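Local atomic coordinates of protein Kinase A (PDB entry 5J3U), a protein that binds cyclic AMP through two cyclic nucleotide-binding domains and, as a regulatory subunit, probably inhibits the protein kinase A catalytic subunit. Residues 56-62 with 110-116. Residues are numbered along the deposited sequence; the frame is centred on the assembly and turned at random.
Sequences ECLYIVQ and DLWELGR
W112 and Q62 are joined by a short side-chain hydrogen bond, indole NE1 to amide OE1 at 2.7 Å. The donor lies in the carbonyl plane of the amide, and the two flat groups are nearly coplanar, 4° apart. The extended Q62 chain, with CG anti to the backbone N (chi1 180°), runs beside the indole and brings OE1 to its edge; a neutral amide thus satisfies the indole N-H of a buried tryptophan. At the other end E56 and R116 form a salt bridge, OE1 to NE 3.1 Å, whose hydrogen bond is bent and weak, while R116 N reaches E56 O at 2.9 Å. The guanidinium's firmer partners are the carbonyls of G55 and A92, gripped through NH2, so R116 ties the start of helix 116-138 to G55 and to helix 91-95. Between these ends the strands pair antiparallel: L58 with L114 and I60 with W112 are hydrogen-bonded pairs, each with two N-H···O bonds, alternating with the non-hydrogen-bonded pairs C57-G115, Y59-E113 and V61-L111. C57 O accepts a hydrogen bond from R99, a residue of the cyclic AMP pocket, linking the strand pair to the nucleotide site.

The pleat of the strands sends successive side chains to opposite faces. On one face the aliphatic L58 and L114 lie side by side, CD1 to CB 3.9 Å, and I60 CG2 meets W112 CB. On the other, L111 spreads its two methyls, CD1 to Y59 CD1 at 4.0 Å and CD2 to V61 CG2, while the aliphatic part of E113 runs along the tyrosine ring.

These are central strands of one sheet of the cyclic nucleotide-binding beta-barrel. Y59 meets the F88 ring and L48. Strand 38-42 flanks 109-115, 87-88 flanks 57-61, and helix 116-138 follows directly from G115, its N-cap.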
loop_
_atom_site.group_PDB
_atom_site.type_symbol
_atom_site.label_atom_id
_atom_site.label_comp_id
_atom_site.label_asym_id
_atom_site.label_seq_id
_atom_site.Cartn_x
_atom_site.Cartn_y
_atom_site.Cartn_z
ATOM N N GLU A 56 -8.660 -8.484 -20.232
ATOM C CA GLU A 56 -7.413 -9.206 -20.555
ATOM C C GLU A 56 -6.177 -8.457 -20.153
ATOM O O GLU A 56 -5.097 -8.901 -20.469
ATOM C CB GLU A 56 -7.327 -9.607 -22.037
ATOM C CG GLU A 56 -8.530 -10.366 -22.592
ATOM C CD GLU A 56 -8.871 -11.671 -21.872
ATOM O OE1 GLU A 56 -8.027 -12.300 -21.195
ATOM O OE2 GLU A 56 -10.036 -12.088 -21.990
ATOM N N CYS A 57 -6.335 -7.354 -19.445
ATOM C CA CYS A 57 -5.212 -6.619 -18.920
ATOM C C CYS A 57 -5.619 -5.779 -17.712
ATOM O O CYS A 57 -6.821 -5.617 -17.425
ATOM C CB CYS A 57 -4.665 -5.726 -20.010
ATOM S SG CYS A 57 -5.847 -4.515 -20.591
ATOM N N LEU A 58 -4.615 -5.228 -17.031
ATOM C CA LEU A 58 -4.805 -4.226 -16.017
ATOM C C LEU A 58 -3.928 -3.057 -16.349
ATOM O O LEU A 58 -3.090 -3.155 -17.247
ATOM C CB LEU A 58 -4.521 -4.808 -14.648
ATOM C CG LEU A 58 -3.082 -5.237 -14.291
ATOM C CD1 LEU A 58 -2.180 -4.026 -14.093
ATOM C CD2 LEU A 58 -3.093 -6.051 -13.003
ATOM N N TYR A 59 -4.166 -1.948 -15.679
ATOM C CA TYR A 59 -3.404 -0.730 -15.862
ATOM C C TYR A 59 -2.905 -0.159 -14.560
ATOM O O TYR A 59 -3.545 -0.294 -13.520
ATOM C CB TYR A 59 -4.322 0.339 -16.479
ATOM C CG TYR A 59 -4.914 -0.083 -17.790
ATOM C CD1 TYR A 59 -4.219 0.128 -18.994
ATOM C CD2 TYR A 59 -6.136 -0.717 -17.840
ATOM C CE1 TYR A 59 -4.745 -0.261 -20.192
ATOM C CE2 TYR A 59 -6.678 -1.093 -19.048
ATOM C CZ TYR A 59 -5.972 -0.870 -20.211
ATOM O OH TYR A 59 -6.513 -1.273 -21.389
ATOM N N ILE A 60 -1.794 0.578 -14.643
ATOM C CA ILE A 60 -1.391 1.442 -13.566
ATOM C C ILE A 60 -1.169 2.859 -14.090
ATOM O O ILE A 60 -0.712 3.066 -15.216
ATOM C CB ILE A 60 -0.186 0.842 -12.805
ATOM C CG1 ILE A 60 0.098 1.672 -11.550
ATOM C CG2 ILE A 60 1.041 0.793 -13.690
ATOM C CD1 ILE A 60 0.912 0.963 -10.473
ATOM N N VAL A 61 -1.511 3.848 -13.290
ATOM C CA VAL A 61 -1.507 5.210 -13.743
ATOM C C VAL A 61 -0.171 5.849 -13.435
ATOM O O VAL A 61 0.191 5.932 -12.306
ATOM C CB VAL A 61 -2.620 6.038 -13.050
ATOM C CG1 VAL A 61 -2.618 7.486 -13.512
ATOM C CG2 VAL A 61 -3.974 5.431 -13.314
ATOM N N GLN A 62 0.534 6.311 -14.456
ATOM C CA GLN A 62 1.696 7.186 -14.209
ATOM C C GLN A 62 1.217 8.644 -13.978
ATOM O O GLN A 62 1.620 9.325 -13.017
ATOM C CB GLN A 62 2.727 7.056 -15.324
ATOM C CG GLN A 62 3.927 7.962 -15.075
ATOM C CD GLN A 62 5.003 7.803 -16.093
ATOM O OE1 GLN A 62 5.098 6.782 -16.766
ATOM N NE2 GLN A 62 5.825 8.835 -16.230
ATOM N N ASP A 110 -1.393 8.895 -18.771
ATOM C CA ASP A 110 -0.232 8.142 -19.179
ATOM C C ASP A 110 -0.299 6.896 -18.307
ATOM O O ASP A 110 -0.137 6.979 -17.091
ATOM C CB ASP A 110 1.024 8.965 -18.910
ATOM C CG ASP A 110 2.238 8.411 -19.608
ATOM O OD1 ASP A 110 2.103 7.389 -20.296
ATOM O OD2 ASP A 110 3.330 9.008 -19.455
ATOM N N LEU A 111 -0.615 5.779 -18.946
ATOM C CA LEU A 111 -0.829 4.489 -18.282
ATOM C C LEU A 111 0.220 3.474 -18.742
ATOM O O LEU A 111 0.854 3.632 -19.789
ATOM C CB LEU A 111 -2.177 3.915 -18.731
ATOM C CG LEU A 111 -3.391 4.882 -18.600
ATOM C CD1 LEU A 111 -4.605 4.108 -19.055
ATOM C CD2 LEU A 111 -3.577 5.429 -17.197
ATOM N N TRP A 112 0.338 2.407 -17.965
ATOM C CA TRP A 112 1.123 1.259 -18.322
ATOM C C TRP A 112 0.211 0.080 -18.201
ATOM O O TRP A 112 -0.482 -0.078 -17.212
ATOM C CB TRP A 112 2.303 1.097 -17.399
ATOM C CG TRP A 112 3.237 2.228 -17.499
ATOM C CD1 TRP A 112 3.259 3.360 -16.754
ATOM C CD2 TRP A 112 4.268 2.359 -18.469
ATOM N NE1 TRP A 112 4.257 4.199 -17.189
ATOM C CE2 TRP A 112 4.909 3.590 -18.229
ATOM C CE3 TRP A 112 4.732 1.535 -19.501
ATOM C CZ2 TRP A 112 6.007 4.014 -18.975
ATOM C CZ3 TRP A 112 5.810 1.956 -20.222
ATOM C CH2 TRP A 112 6.412 3.205 -19.973
ATOM N N GLU A 113 0.218 -0.732 -19.211
ATOM C CA GLU A 113 -0.688 -1.858 -19.370
ATOM C C GLU A 113 0.043 -3.197 -19.155
ATOM O O GLU A 113 1.112 -3.394 -19.729
ATOM C CB GLU A 113 -1.267 -1.786 -20.787
ATOM C CG GLU A 113 -2.151 -2.969 -21.164
ATOM C CD GLU A 113 -2.731 -2.875 -22.572
ATOM O OE1 GLU A 113 -2.998 -1.768 -23.038
ATOM O OE2 GLU A 113 -2.908 -3.934 -23.203
ATOM N N LEU A 114 -0.542 -4.117 -18.375
ATOM C CA LEU A 114 -0.016 -5.434 -18.141
ATOM C C LEU A 114 -1.011 -6.482 -18.581
ATOM O O LEU A 114 -2.192 -6.497 -18.123
ATOM C CB LEU A 114 0.252 -5.657 -16.635
ATOM C CG LEU A 114 0.864 -7.018 -16.237
ATOM C CD1 LEU A 114 2.255 -7.242 -16.821
ATOM C CD2 LEU A 114 0.969 -7.137 -14.733
ATOM N N GLY A 115 -0.555 -7.417 -19.410
ATOM C CA GLY A 115 -1.421 -8.500 -19.880
ATOM C C GLY A 115 -1.725 -9.574 -18.855
ATOM O O GLY A 115 -0.979 -9.796 -17.901
ATOM N N ARG A 116 -2.881 -10.190 -19.032
ATOM C CA ARG A 116 -3.362 -11.243 -18.154
ATOM C C ARG A 116 -2.373 -12.410 -18.017
ATOM O O ARG A 116 -2.210 -12.959 -16.917
ATOM C CB ARG A 116 -4.716 -11.765 -18.658
ATOM C CG ARG A 116 -5.222 -12.981 -17.919
ATOM C CD ARG A 116 -6.508 -13.506 -18.517
ATOM N NE ARG A 116 -7.664 -12.686 -18.177
ATOM C CZ ARG A 116 -8.380 -12.767 -17.047
ATOM N NH1 ARG A 116 -8.037 -13.603 -16.067
ATOM N NH2 ARG A 116 -9.462 -11.980 -16.886
#